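Local structure of glutathione S-transferase (Lodderomyces elongisporus, 4IVF) at residues F[95-100]-F[170-175]; F[7-12]-F[33-38]; F[153-158]-F[197-202]. The protein probably acts as a glutathione transferase, a dimeric enzyme of the GST superfamily whose subunits each hold two glutathione molecules. All coordinates share one frame; numbering follows the deposited sequence.

How the contacts relate
From the N terminus, the chain first closes contact 2, where residues 7-12 and 33-38 pair as parallel strands joined through helix 16-27, with 32-36 the outermost strand of the thioredoxin-like N-terminal domain. Only after this loop is complete does contact 1 open, at residues 95-100. Contact 3 opens next, at 153-158, before contact 1 closes at 170-175; contact 3 then closes at 197-202, so the two cross. Contact 1 ties the linker to the loop before helix 176-185, contact 3 ties helix 137-159 to helix 199-209, and their nearest atoms are about 6 Å apart. Contacts 2 and 3 lie on opposite sides of the chain's centre.

Contact 1. Residues F[95-100]-F[170-175]; sequences FSYPAG and VGDRYT
Phe95 and Thr175 bring two irregular segments together where the interdomain linker of the GST fold, between helix 78-89 and helix 102-131, meets the loop ahead of helix 176-185 in the helical C-terminal domain. Backbone contacts dominate at this end: Phe95 CA approaches Tyr174 O at 3.1 Å in a CA-H...O contact, and Thr175 CA returns a straighter one to Phe95 O. Tyr174 O sits at the edge of the Phe95 ring, while Thr175 occupies the N-cap position of helix 176-185.

Ser96 contributes its carbonyl, for its OG is engaged by Asp90. Arg173 NH1 donates to Ser96 O at 3.2 Å, with the acceptor near the guanidinium plane.

Tyr97 carries the contact. The guanidinium of Arg173 lies over one face of its ring, centres 4.0 Å apart and planes 21° apart, a flat stack in which Tyr97 CE1 sits over the centre of the guanidinium. Arg173 CD lies over the same face, closer to the ring centre than the guanidinium, in a CH-pi contact. Thr175 CG2 meets Tyr97 CE2 obliquely, and Val170 CG1 touches that same ring carbon. CG of Tyr97 is anti to its carbonyl carbon (chi1 -72°), beside the backbone N; the far end of the ring meets the type II' turn of residues 170-173. There the hydroxyl donates to Val170 O at 2.9 Å, from above the carbonyl plane, and accepts a weak bond from Asp172 N. Gly171 CA lies 3.1 Å from Tyr97 OH.

The arginine is itself held by a salt bridge to Asp172, gripped side-on with NE and NH2, both converging on OD1: Arg173 NH2 reaches the syn lone pair of Asp172 OD1 at 2.8 Å, and NE approaches from above the carboxylate plane.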
loop_
_atom_site.group_PDB
_atom_site.type_symbol
_atom_site.label_atom_id
_atom_site.label_comp_id
_atom_site.label_asym_id
_atom_site.label_seq_id
_atom_site.Cartn_x
_atom_site.Cartn_y
_atom_site.Cartn_z
ATOM N N PHE F 95 -8.545 15.322 -11.042
ATOM C CA PHE F 95 -8.646 13.962 -10.539
ATOM C C PHE F 95 -7.839 13.822 -9.264
ATOM O O PHE F 95 -7.326 12.745 -8.963
ATOM C CB PHE F 95 -8.125 12.961 -11.584
ATOM C CG PHE F 95 -8.848 13.027 -12.896
ATOM C CD1 PHE F 95 -10.064 12.387 -13.063
ATOM C CD2 PHE F 95 -8.315 13.731 -13.961
ATOM C CE1 PHE F 95 -10.735 12.448 -14.274
ATOM C CE2 PHE F 95 -8.984 13.802 -15.173
ATOM C CZ PHE F 95 -10.191 13.161 -15.330
ATOM N N SER F 96 -7.704 14.921 -8.534
ATOM C CA SER F 96 -6.905 14.947 -7.312
ATOM C C SER F 96 -7.216 16.212 -6.554
ATOM O O SER F 96 -7.823 17.137 -7.089
ATOM C CB SER F 96 -5.398 14.889 -7.625
ATOM O OG SER F 96 -4.988 15.991 -8.422
ATOM N N TYR F 97 -6.796 16.252 -5.299
ATOM C CA TYR F 97 -7.045 17.405 -4.450
ATOM C C TYR F 97 -5.736 18.112 -4.149
ATOM O O TYR F 97 -4.679 17.498 -4.220
ATOM C CB TYR F 97 -7.718 16.950 -3.162
ATOM C CG TYR F 97 -9.141 16.523 -3.389
ATOM C CD1 TYR F 97 -10.172 17.455 -3.359
ATOM C CD2 TYR F 97 -9.459 15.192 -3.655
ATOM C CE1 TYR F 97 -11.466 17.086 -3.575
ATOM C CE2 TYR F 97 -10.760 14.811 -3.877
ATOM C CZ TYR F 97 -11.767 15.767 -3.827
ATOM O OH TYR F 97 -13.082 15.412 -4.047
ATOM N N PRO F 98 -5.800 19.410 -3.823
ATOM C CA PRO F 98 -4.573 20.144 -3.502
ATOM C C PRO F 98 -3.828 19.496 -2.345
ATOM O O PRO F 98 -4.454 19.054 -1.376
ATOM C CB PRO F 98 -5.091 21.523 -3.082
ATOM C CG PRO F 98 -6.360 21.682 -3.858
ATOM C CD PRO F 98 -6.973 20.298 -3.890
ATOM N N ALA F 99 -2.504 19.447 -2.460
ATOM C CA ALA F 99 -1.648 18.856 -1.437
ATOM C C ALA F 99 -1.863 19.543 -0.091
ATOM O O ALA F 99 -2.004 20.759 -0.030
ATOM C CB ALA F 99 -0.185 18.949 -1.861
ATOM N N GLY F 100 -1.903 18.758 0.982
ATOM C CA GLY F 100 -2.117 19.302 2.312
ATOM C C GLY F 100 -3.556 19.352 2.817
ATOM O O GLY F 100 -3.787 19.569 4.010
ATOM N N VAL F 170 -13.874 9.863 -2.786
ATOM C CA VAL F 170 -13.578 11.110 -2.076
ATOM C C VAL F 170 -14.142 12.340 -2.777
ATOM O O VAL F 170 -13.783 12.638 -3.916
ATOM C CB VAL F 170 -12.066 11.315 -1.844
ATOM C CG1 VAL F 170 -11.825 12.580 -1.043
ATOM C CG2 VAL F 170 -11.467 10.128 -1.124
ATOM N N GLY F 171 -15.028 13.050 -2.082
ATOM C CA GLY F 171 -15.565 14.312 -2.560
ATOM C C GLY F 171 -16.334 14.276 -3.869
ATOM O O GLY F 171 -17.195 13.416 -4.080
ATOM N N ASP F 172 -16.010 15.215 -4.753
ATOM C CA ASP F 172 -16.737 15.403 -6.006
ATOM C C ASP F 172 -15.937 15.016 -7.250
ATOM O O ASP F 172 -16.221 15.477 -8.346
ATOM C CB ASP F 172 -17.169 16.866 -6.131
ATOM C CG ASP F 172 -15.986 17.832 -6.123
ATOM O OD1 ASP F 172 -14.870 17.427 -5.732
ATOM O OD2 ASP F 172 -16.174 19.009 -6.505
ATOM N N ARG F 173 -14.931 14.178 -7.097
ATOM C CA ARG F 173 -14.156 13.800 -8.267
ATOM C C ARG F 173 -13.570 12.407 -8.116
ATOM O O ARG F 173 -13.350 11.935 -7.003
ATOM C CB ARG F 173 -13.050 14.833 -8.534
ATOM C CG ARG F 173 -11.869 14.760 -7.570
ATOM C CD ARG F 173 -11.152 16.106 -7.438
ATOM N NE ARG F 173 -12.065 17.112 -6.909
ATOM C CZ ARG F 173 -11.738 18.368 -6.622
ATOM N NH1 ARG F 173 -10.495 18.805 -6.792
ATOM N NH2 ARG F 173 -12.670 19.188 -6.153
ATOM N N TYR F 174 -13.337 11.740 -9.240
ATOM C CA TYR F 174 -12.541 10.516 -9.225
ATOM C C TYR F 174 -11.114 10.878 -8.859
ATOM O O TYR F 174 -10.590 11.900 -9.292
ATOM C CB TYR F 174 -12.558 9.820 -10.586
ATOM C CG TYR F 174 -13.899 9.244 -10.970
ATOM C CD1 TYR F 174 -14.492 8.247 -10.201
ATOM C CD2 TYR F 174 -14.568 9.681 -12.112
ATOM C CE1 TYR F 174 -15.721 7.707 -10.553
ATOM C CE2 TYR F 174 -15.799 9.150 -12.470
ATOM C CZ TYR F 174 -16.365 8.161 -11.685
ATOM O OH TYR F 174 -17.575 7.614 -12.032
ATOM N N THR F 175 -10.502 10.062 -8.019
ATOM C CA THR F 175 -9.106 10.232 -7.671
ATOM C C THR F 175 -8.354 8.931 -7.961
ATOM O O THR F 175 -8.939 7.968 -8.479
ATOM C CB THR F 175 -8.952 10.568 -6.182
ATOM O OG1 THR F 175 -9.572 9.535 -5.398
ATOM C CG2 THR F 175 -9.594 11.929 -5.868
#

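Contact 2. Residues F[7-12]-F[33-38]; sequences PIKLYT and EVQKFD
Leu10 and Val34 face each other in the middle of a parallel strand pair, strand 8-12 beside strand 32-36, whose segment axes approach to 4.8 Å. The backbone ladder is regular: Glu33 N to Ile8 O, Leu10 N to Glu33 O at 2.8 Å, Gln35 N to Leu10 O, and Thr12 N to Gln35 O. Phe37 N extends it beyond the strand, bonding to Thr12 O at 2.9 Å.

Tight packing joins Thr12 and Val34, which lie beside Leu10 on the face they share with the exposed Lys36. Thr12 CG2, set between its own backbone N and carbonyl carbon, reaches Val34 CG1 at 3.7 Å. The OG1 branch of Thr12 is anti to the backbone N (chi1 -171°), leaving the methyl for this contact. Pro221 and Val220 add to this side. Equally close is the packing of Phe37 on the Tyr11 side of the pair, where Phe37 CE1 rests against Tyr11 CB, 3.6 Å away; Ile58, a glutathione-binding residue, packs against the same phenylalanine.

Lys9, Glu33 and Gln35 share the face of Tyr11. The Gln35 amide stands at the edge of the Tyr11 ring, its plane turned 77° from it. Looser are two polar links: Lys9, bent at chi2, lays CD against Glu33 CG and brings NZ to Gln35 OE1 in a weak bond of 3.3 Å, and at the solvent end, where Pro7 and Glu33 are exposed, a water donates to Pro7 O and weakly to Glu33 OE2.

Together with the intervening helix 16-27, the pair forms the beta-alpha-beta unit that opens the thioredoxin-like N-terminal domain of glutathione transferases.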
loop_
_atom_site.group_PDB
_atom_site.type_symbol
_atom_site.label_atom_id
_atom_site.label_comp_id
_atom_site.label_asym_id
_atom_site.label_seq_id
_atom_site.Cartn_x
_atom_site.Cartn_y
_atom_site.Cartn_z
ATOM N N PRO F 7 7.364 10.473 -24.304
ATOM C CA PRO F 7 6.554 9.315 -23.898
ATOM C C PRO F 7 7.048 8.692 -22.591
ATOM O O PRO F 7 8.253 8.536 -22.394
ATOM C CB PRO F 7 6.746 8.319 -25.058
ATOM C CG PRO F 7 7.192 9.150 -26.220
ATOM C CD PRO F 7 7.984 10.279 -25.629
ATOM N N ILE F 8 6.111 8.336 -21.721
ATOM C CA ILE F 8 6.406 7.612 -20.497
ATOM C C ILE F 8 6.464 6.127 -20.828
ATOM O O ILE F 8 5.587 5.615 -21.509
ATOM C CB ILE F 8 5.332 7.885 -19.421
ATOM C CG1 ILE F 8 5.410 9.344 -18.972
ATOM C CG2 ILE F 8 5.493 6.950 -18.221
ATOM C CD1 ILE F 8 4.365 9.710 -17.937
ATOM N N LYS F 9 7.512 5.437 -20.386
ATOM C CA LYS F 9 7.624 4.014 -20.683
ATOM C C LYS F 9 6.948 3.211 -19.579
ATOM O O LYS F 9 7.264 3.373 -18.396
ATOM C CB LYS F 9 9.083 3.583 -20.873
ATOM C CG LYS F 9 9.271 2.081 -21.133
ATOM C CD LYS F 9 9.206 1.709 -22.621
ATOM C CE LYS F 9 9.984 0.414 -22.883
ATOM N NZ LYS F 9 10.006 -0.076 -24.313
ATOM N N LEU F 10 6.013 2.353 -19.980
ATOM C CA LEU F 10 5.264 1.526 -19.045
ATOM C C LEU F 10 5.624 0.049 -19.209
ATOM O O LEU F 10 5.380 -0.543 -20.264
ATOM C CB LEU F 10 3.761 1.719 -19.259
ATOM C CG LEU F 10 2.852 0.813 -18.441
ATOM C CD1 LEU F 10 3.073 1.023 -16.941
ATOM C CD2 LEU F 10 1.375 1.054 -18.800
ATOM N N TYR F 11 6.215 -0.529 -18.168
ATOM C CA TYR F 11 6.496 -1.957 -18.127
ATOM C C TYR F 11 5.295 -2.606 -17.459
ATOM O O TYR F 11 4.995 -2.336 -16.295
ATOM C CB TYR F 11 7.786 -2.243 -17.345
ATOM C CG TYR F 11 9.003 -1.583 -17.970
ATOM C CD1 TYR F 11 9.605 -2.123 -19.093
ATOM C CD2 TYR F 11 9.534 -0.405 -17.452
ATOM C CE1 TYR F 11 10.695 -1.520 -19.687
ATOM C CE2 TYR F 11 10.640 0.207 -18.049
ATOM C CZ TYR F 11 11.218 -0.367 -19.158
ATOM O OH TYR F 11 12.308 0.215 -19.767
ATOM N N THR F 12 4.583 -3.438 -18.202
ATOM C CA THR F 12 3.314 -3.919 -17.701
ATOM C C THR F 12 2.900 -5.259 -18.292
ATOM O O THR F 12 3.629 -5.860 -19.087
ATOM C CB THR F 12 2.211 -2.865 -17.928
ATOM O OG1 THR F 12 1.010 -3.264 -17.252
ATOM C CG2 THR F 12 1.941 -2.671 -19.415
ATOM N N GLU F 33 4.483 4.608 -23.928
ATOM C CA GLU F 33 4.758 3.423 -24.727
ATOM C C GLU F 33 4.865 2.203 -23.823
ATOM O O GLU F 33 5.370 2.286 -22.704
ATOM C CB GLU F 33 6.011 3.612 -25.588
ATOM C CG GLU F 33 7.214 4.154 -24.846
ATOM C CD GLU F 33 8.320 4.603 -25.794
ATOM O OE1 GLU F 33 8.075 4.618 -27.022
ATOM O OE2 GLU F 33 9.427 4.940 -25.313
ATOM N N VAL F 34 4.374 1.074 -24.317
ATOM C CA VAL F 34 4.205 -0.107 -23.490
ATOM C C VAL F 34 5.206 -1.195 -23.857
ATOM O O VAL F 34 5.487 -1.417 -25.034
ATOM C CB VAL F 34 2.767 -0.650 -23.626
ATOM C CG1 VAL F 34 2.636 -2.033 -23.005
ATOM C CG2 VAL F 34 1.796 0.296 -22.981
ATOM N N GLN F 35 5.757 -1.850 -22.842
ATOM C CA GLN F 35 6.516 -3.069 -23.054
ATOM C C GLN F 35 5.912 -4.151 -22.180
ATOM O O GLN F 35 5.939 -4.049 -20.959
ATOM C CB GLN F 35 8.010 -2.884 -22.731
ATOM C CG GLN F 35 8.796 -4.186 -22.807
ATOM C CD GLN F 35 10.310 -3.998 -22.668
ATOM O OE1 GLN F 35 10.870 -2.964 -23.050
ATOM N NE2 GLN F 35 10.972 -5.002 -22.107
ATOM N N LYS F 36 5.373 -5.189 -22.803
ATOM C CA LYS F 36 4.660 -6.214 -22.056
ATOM C C LYS F 36 5.538 -7.349 -21.535
ATOM O O LYS F 36 6.597 -7.641 -22.086
ATOM C CB LYS F 36 3.463 -6.752 -22.853
ATOM C CG LYS F 36 3.758 -7.152 -24.280
ATOM C CD LYS F 36 2.473 -7.159 -25.097
ATOM C CE LYS F 36 2.673 -7.791 -26.462
ATOM N NZ LYS F 36 2.895 -9.254 -26.341
ATOM N N PHE F 37 5.096 -7.968 -20.450
ATOM C CA PHE F 37 5.793 -9.120 -19.891
ATOM C C PHE F 37 4.879 -10.331 -19.913
ATOM O O PHE F 37 3.675 -10.218 -19.617
ATOM C CB PHE F 37 6.224 -8.853 -18.443
ATOM C CG PHE F 37 7.337 -7.855 -18.311
ATOM C CD1 PHE F 37 7.122 -6.513 -18.584
ATOM C CD2 PHE F 37 8.605 -8.262 -17.911
ATOM C CE1 PHE F 37 8.150 -5.594 -18.469
ATOM C CE2 PHE F 37 9.633 -7.352 -17.794
ATOM C CZ PHE F 37 9.407 -6.014 -18.072
ATOM N N ASP F 38 5.460 -11.478 -20.261
ATOM C CA ASP F 38 4.819 -12.776 -20.125
ATOM C C ASP F 38 5.131 -13.386 -18.759
ATOM O O ASP F 38 6.213 -13.950 -18.545
ATOM C CB ASP F 38 5.307 -13.718 -21.222
ATOM C CG ASP F 38 4.509 -15.017 -21.287
ATOM O OD1 ASP F 38 3.910 -15.422 -20.266
ATOM O OD2 ASP F 38 4.482 -15.635 -22.373
HETATM O O HOH W 1 10.839 7.882 -24.108
#

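Contact 3. Residues F[153-158]-F[197-202]; sequences VFEDIL and QWPLLG
Glu155 reaches from helix 137-159 to Leu200 and Leu201 in the first turn of helix 199-209, and its carboxylate provides the polar interaction of the contact. The two oxygens take one backbone N-H each: Leu201 N donates to Glu155 OE1 and Leu200 N to Glu155 OE2, both at 2.8 Å and both on the syn lone pairs. The paired bonds hold the rotation of the carboxylate. The chain comes into position with CG anti to the backbone N (chi1 -178°) and a bend at chi2 (69°) that turns CD toward the helix start. Because both bonds run to N-H groups of the first turn, the carboxylate would sit near the partial positive charge expected at the helix start, which may favour its charged form.

Close van der Waals contacts surround the same group. Leu200 CB lies 3.1 Å from Glu155 OE2, while Trp198 CB comes up against OE1. Pro199 CD lies 3.3 Å from Glu155 OE2, and Pro199 N, having no hydrogen, can give this oxygen no bond.

In the all-helical C-terminal domain of the GST fold, Glu155, from another helix, thus binds the N-H groups of the first turn just after the N-cap residue Trp198. The Trp198 ring meets that of Tyr151, also on helix 137-159.

Apolar packing continues beyond the carboxylate. Leu158 CD1 comes within 3.6 Å of Leu201 CD2, the two side chains crossing at about a right angle, and touches Leu200 CB more distantly. Phe154 CB is 4.2 Å from Leu201 CD2. Leu181 of helix 176-185 packs on both Phe154 and Leu201, and Pro54 of the second subunit lies against Val153, Asp156 and Ile157.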
loop_
_atom_site.group_PDB
_atom_site.type_symbol
_atom_site.label_atom_id
_atom_site.label_comp_id
_atom_site.label_asym_id
_atom_site.label_seq_id
_atom_site.Cartn_x
_atom_site.Cartn_y
_atom_site.Cartn_z
ATOM N N VAL F 153 -16.435 -2.717 2.805
ATOM C CA VAL F 153 -15.884 -1.503 3.392
ATOM C C VAL F 153 -15.931 -0.373 2.370
ATOM O O VAL F 153 -16.382 0.736 2.673
ATOM C CB VAL F 153 -14.428 -1.706 3.866
ATOM C CG1 VAL F 153 -13.836 -0.388 4.364
ATOM C CG2 VAL F 153 -14.360 -2.777 4.943
ATOM N N PHE F 154 -15.474 -0.659 1.154
ATOM C CA PHE F 154 -15.592 0.307 0.063
ATOM C C PHE F 154 -17.049 0.740 -0.202
ATOM O O PHE F 154 -17.293 1.868 -0.635
ATOM C CB PHE F 154 -14.960 -0.233 -1.218
ATOM C CG PHE F 154 -13.455 -0.102 -1.271
ATOM C CD1 PHE F 154 -12.849 1.157 -1.333
ATOM C CD2 PHE F 154 -12.643 -1.239 -1.306
ATOM C CE1 PHE F 154 -11.447 1.279 -1.404
ATOM C CE2 PHE F 154 -11.244 -1.135 -1.377
ATOM C CZ PHE F 154 -10.641 0.122 -1.427
ATOM N N GLU F 155 -18.006 -0.158 0.045
ATOM C CA GLU F 155 -19.422 0.177 -0.080
ATOM C C GLU F 155 -19.808 1.162 1.020
ATOM O O GLU F 155 -20.520 2.131 0.770
ATOM C CB GLU F 155 -20.281 -1.085 -0.005
ATOM C CG GLU F 155 -21.767 -0.877 -0.157
ATOM C CD GLU F 155 -22.173 -0.443 -1.557
ATOM O OE1 GLU F 155 -21.293 -0.325 -2.434
ATOM O OE2 GLU F 155 -23.383 -0.221 -1.781
ATOM N N ASP F 156 -19.336 0.903 2.239
ATOM C CA ASP F 156 -19.547 1.822 3.337
ATOM C C ASP F 156 -18.929 3.202 3.043
ATOM O O ASP F 156 -19.557 4.233 3.291
ATOM C CB ASP F 156 -18.985 1.254 4.641
ATOM C CG ASP F 156 -19.391 2.078 5.848
ATOM O OD1 ASP F 156 -20.316 2.900 5.699
ATOM O OD2 ASP F 156 -18.802 1.909 6.936
ATOM N N ILE F 157 -17.709 3.210 2.513
ATOM C CA ILE F 157 -17.016 4.449 2.168
ATOM C C ILE F 157 -17.847 5.283 1.190
ATOM O O ILE F 157 -18.082 6.487 1.415
ATOM C CB ILE F 157 -15.593 4.163 1.607
ATOM C CG1 ILE F 157 -14.716 3.591 2.710
ATOM C CG2 ILE F 157 -14.952 5.426 1.073
ATOM C CD1 ILE F 157 -13.374 3.149 2.252
ATOM N N LEU F 158 -18.332 4.630 0.133
ATOM C CA LEU F 158 -19.198 5.293 -0.831
ATOM C C LEU F 158 -20.465 5.845 -0.195
ATOM O O LEU F 158 -20.936 6.915 -0.583
ATOM C CB LEU F 158 -19.571 4.345 -1.968
ATOM C CG LEU F 158 -18.475 4.041 -2.983
ATOM C CD1 LEU F 158 -18.970 3.009 -3.957
ATOM C CD2 LEU F 158 -18.068 5.307 -3.711
ATOM N N GLN F 197 -24.025 -6.770 -5.996
ATOM C CA GLN F 197 -24.535 -7.047 -4.657
ATOM C C GLN F 197 -24.241 -5.879 -3.696
ATOM O O GLN F 197 -24.909 -5.728 -2.680
ATOM C CB GLN F 197 -23.969 -8.362 -4.119
ATOM C CG GLN F 197 -22.518 -8.280 -3.657
ATOM C CD GLN F 197 -21.908 -9.654 -3.438
ATOM O OE1 GLN F 197 -21.803 -10.135 -2.305
ATOM N NE2 GLN F 197 -21.518 -10.302 -4.528
ATOM N N TRP F 198 -23.224 -5.078 -4.014
ATOM C CA TRP F 198 -22.983 -3.814 -3.318
ATOM C C TRP F 198 -23.451 -2.706 -4.252
ATOM O O TRP F 198 -22.718 -2.297 -5.153
ATOM C CB TRP F 198 -21.505 -3.636 -2.969
ATOM C CG TRP F 198 -20.907 -4.781 -2.184
ATOM C CD1 TRP F 198 -21.048 -5.020 -0.849
ATOM C CD2 TRP F 198 -20.070 -5.830 -2.691
ATOM N NE1 TRP F 198 -20.356 -6.155 -0.492
ATOM C CE2 TRP F 198 -19.747 -6.669 -1.606
ATOM C CE3 TRP F 198 -19.574 -6.147 -3.959
ATOM C CZ2 TRP F 198 -18.948 -7.801 -1.753
ATOM C CZ3 TRP F 198 -18.778 -7.262 -4.100
ATOM C CH2 TRP F 198 -18.475 -8.077 -3.004
ATOM N N PRO F 199 -24.690 -2.219 -4.045
ATOM C CA PRO F 199 -25.366 -1.415 -5.072
ATOM C C PRO F 199 -24.675 -0.089 -5.379
ATOM O O PRO F 199 -24.652 0.320 -6.536
ATOM C CB PRO F 199 -26.781 -1.213 -4.499
ATOM C CG PRO F 199 -26.638 -1.442 -3.030
ATOM C CD PRO F 199 -25.550 -2.470 -2.873
ATOM N N LEU F 200 -24.103 0.564 -4.374
ATOM C CA LEU F 200 -23.350 1.786 -4.624
ATOM C C LEU F 200 -22.090 1.514 -5.469
ATOM O O LEU F 200 -21.817 2.235 -6.424
ATOM C CB LEU F 200 -22.984 2.486 -3.315
ATOM C CG LEU F 200 -24.135 2.939 -2.409
ATOM C CD1 LEU F 200 -23.559 3.666 -1.230
ATOM C CD2 LEU F 200 -25.130 3.826 -3.156
ATOM N N LEU F 201 -21.337 0.478 -5.121
ATOM C CA LEU F 201 -20.188 0.073 -5.940
ATOM C C LEU F 201 -20.610 -0.254 -7.375
ATOM O O LEU F 201 -19.944 0.148 -8.333
ATOM C CB LEU F 201 -19.477 -1.125 -5.325
ATOM C CG LEU F 201 -18.476 -0.875 -4.200
ATOM C CD1 LEU F 201 -18.003 -2.205 -3.640
ATOM C CD2 LEU F 201 -17.283 -0.065 -4.703
ATOM N N GLY F 202 -21.720 -0.981 -7.511
ATOM C CA GLY F 202 -22.275 -1.308 -8.810
ATOM C C GLY F 202 -22.491 -0.104 -9.706
ATOM O O GLY F 202 -22.194 -0.161 -10.887
#